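Side-chain contact in hydroxyethylphosphonate dioxygenase (Streptomyces albus, PDB 6B9R), which uses non-haem iron and molecular oxygen to cleave 2-hydroxyethylphosphonate, probably giving hydroxymethylphosphonate and formate: residues F429-M434 with G440-E445. Residues are numbered along the deposited sequence; the frame is centred on the assembly and turned at random.
Sequences FALGAM and GRYIAE
Next to Tyr442, the residue that meets Leu431 and Met434, Arg441 NE donates to Glu445 OE1 at 2.8 Å in a salt bridge. The bond is nearly straight, at 163°, and uses the syn lone pair of OE1. Arg441 NH1 reaches Glu445 OE2 at 3.0 Å. The guanidinium thus holds the carboxylate side-on, with a nitrogen to each oxygen, and the carboxylate carbon lies in its plane. NH1 and NH2 also bond to the backbone oxygens of Gly148 and Lys147 of the second subunit, just before His149, an iron ligand of that subunit.

The contact between the segments is apolar and buried. It joins the last two helices of the chain, 425-433 and 438-443, across a short linker. The CA-CB bond of Tyr442 points toward the first helix, and CG lies anti to the backbone N (chi1 168°). Leu431 CD2 meets CD2 and CE2 of Tyr442 obliquely, each at 3.8 Å. Met434 comes in at the base of the ring. The Met434 chain is extended beyond CG, and Met434 CE ends 3.9 Å from Tyr442 CG and equally near Tyr442 CB. Met434 SD stands 5.4 Å from the ring centroid of Tyr442, in an oblique Met-aromatic contact. Both side chains cross the tyrosine at about a right angle. The Tyr442 hydroxyl bonds to the backbone oxygen of Leu212 of the second subunit, on which Met434 also packs. With an alanine here in place of the tyrosine, a gap would probably open beside Leu431 and Met434, and the Leu212 oxygen would lose its hydroxyl partner. The backbone oxygen of Tyr442 accepts from Gln217 NE2 of the second subunit.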
loop_
_atom_site.group_PDB
_atom_site.type_symbol
_atom_site.label_atom_id
_atom_site.label_comp_id
_atom_site.label_asym_id
_atom_site.label_seq_id
_atom_site.Cartn_x
_atom_site.Cartn_y
_atom_site.Cartn_z
ATOM N N PHE A 429 -6.676 -7.991 -5.805
ATOM C CA PHE A 429 -7.596 -9.038 -5.375
ATOM C C PHE A 429 -8.814 -8.460 -4.671
ATOM O O PHE A 429 -9.913 -9.005 -4.809
ATOM C CB PHE A 429 -6.883 -10.054 -4.486
ATOM C CG PHE A 429 -6.022 -11.005 -5.272
ATOM C CD1 PHE A 429 -6.606 -11.982 -6.071
ATOM C CD2 PHE A 429 -4.651 -10.892 -5.252
ATOM C CE1 PHE A 429 -5.829 -12.846 -6.815
ATOM C CE2 PHE A 429 -3.864 -11.747 -5.989
ATOM C CZ PHE A 429 -4.451 -12.724 -6.774
ATOM N N ALA A 430 -8.645 -7.360 -3.933
ATOM C CA ALA A 430 -9.812 -6.678 -3.377
ATOM C C ALA A 430 -10.731 -6.177 -4.486
ATOM O O ALA A 430 -11.955 -6.330 -4.401
ATOM C CB ALA A 430 -9.372 -5.526 -2.470
ATOM N N LEU A 431 -10.165 -5.572 -5.537
ATOM C CA LEU A 431 -10.984 -5.168 -6.681
ATOM C C LEU A 431 -11.728 -6.356 -7.274
ATOM O O LEU A 431 -12.894 -6.233 -7.668
ATOM C CB LEU A 431 -10.125 -4.503 -7.761
ATOM C CG LEU A 431 -9.504 -3.131 -7.484
ATOM C CD1 LEU A 431 -8.522 -2.785 -8.593
ATOM C CD2 LEU A 431 -10.581 -2.050 -7.340
ATOM N N GLY A 432 -11.073 -7.517 -7.349
ATOM C CA GLY A 432 -11.716 -8.692 -7.908
ATOM C C GLY A 432 -12.827 -9.252 -7.047
ATOM O O GLY A 432 -13.707 -9.951 -7.565
ATOM N N ALA A 433 -12.813 -8.954 -5.746
ATOM C CA ALA A 433 -13.831 -9.469 -4.842
ATOM C C ALA A 433 -15.050 -8.565 -4.750
ATOM O O ALA A 433 -16.089 -9.006 -4.251
ATOM C CB ALA A 433 -13.240 -9.683 -3.442
ATOM N N MET A 434 -14.953 -7.327 -5.235
ATOM C CA MET A 434 -16.061 -6.386 -5.141
ATOM C C MET A 434 -17.256 -6.854 -5.964
ATOM O O MET A 434 -17.089 -7.447 -7.027
ATOM C CB MET A 434 -15.635 -5.013 -5.644
ATOM C CG MET A 434 -14.821 -4.227 -4.673
ATOM S SD MET A 434 -14.479 -2.622 -5.399
ATOM C CE MET A 434 -13.525 -1.880 -4.082
ATOM N N GLY A 440 -16.977 1.348 -9.814
ATOM C CA GLY A 440 -17.327 2.727 -10.122
ATOM C C GLY A 440 -17.457 3.606 -8.891
ATOM O O GLY A 440 -16.974 4.741 -8.878
ATOM N N ARG A 441 -18.126 3.105 -7.845
ATOM C CA ARG A 441 -18.300 3.918 -6.640
ATOM C C ARG A 441 -17.001 4.028 -5.855
ATOM O O ARG A 441 -16.772 5.033 -5.173
ATOM C CB ARG A 441 -19.402 3.342 -5.745
ATOM C CG ARG A 441 -20.828 3.642 -6.206
ATOM C CD ARG A 441 -21.874 3.045 -5.247
ATOM N NE ARG A 441 -21.765 3.592 -3.896
ATOM C CZ ARG A 441 -22.264 2.998 -2.817
ATOM N NH1 ARG A 441 -22.110 3.544 -1.613
ATOM N NH2 ARG A 441 -22.906 1.841 -2.948
ATOM N N TYR A 442 -16.154 2.997 -5.929
ATOM C CA TYR A 442 -14.826 3.080 -5.324
ATOM C C TYR A 442 -14.015 4.193 -5.967
ATOM O O TYR A 442 -13.362 4.980 -5.272
ATOM C CB TYR A 442 -14.123 1.728 -5.454
ATOM C CG TYR A 442 -12.640 1.736 -5.134
ATOM C CD1 TYR A 442 -12.184 2.052 -3.865
ATOM C CD2 TYR A 442 -11.703 1.417 -6.111
ATOM C CE1 TYR A 442 -10.820 2.046 -3.566
ATOM C CE2 TYR A 442 -10.346 1.408 -5.827
ATOM C CZ TYR A 442 -9.909 1.722 -4.548
ATOM O OH TYR A 442 -8.548 1.713 -4.273
ATOM N N ILE A 443 -14.090 4.302 -7.296
ATOM C CA ILE A 443 -13.400 5.366 -8.023
ATOM C C ILE A 443 -13.957 6.732 -7.648
ATOM O O ILE A 443 -13.209 7.699 -7.460
ATOM C CB ILE A 443 -13.506 5.120 -9.542
ATOM C CG1 ILE A 443 -12.598 3.959 -9.951
ATOM C CG2 ILE A 443 -13.163 6.380 -10.328
ATOM C CD1 ILE A 443 -11.224 4.036 -9.340
ATOM N N ALA A 444 -15.277 6.842 -7.553
ATOM C CA ALA A 444 -15.891 8.147 -7.342
ATOM C C ALA A 444 -17.233 7.899 -6.663
ATOM O O ALA A 444 -18.205 7.534 -7.329
ATOM C CB ALA A 444 -16.053 8.889 -8.660
ATOM N N GLU A 445 -17.262 8.066 -5.345
ATOM C CA GLU A 445 -18.512 7.914 -4.622
ATOM C C GLU A 445 -19.494 8.976 -5.082
ATOM O O GLU A 445 -19.127 10.138 -5.293
ATOM C CB GLU A 445 -18.286 8.015 -3.116
ATOM C CG GLU A 445 -19.561 7.882 -2.271
ATOM C CD GLU A 445 -20.222 6.503 -2.378
ATOM O OE1 GLU A 445 -20.891 6.216 -3.395
ATOM O OE2 GLU A 445 -20.078 5.704 -1.426
#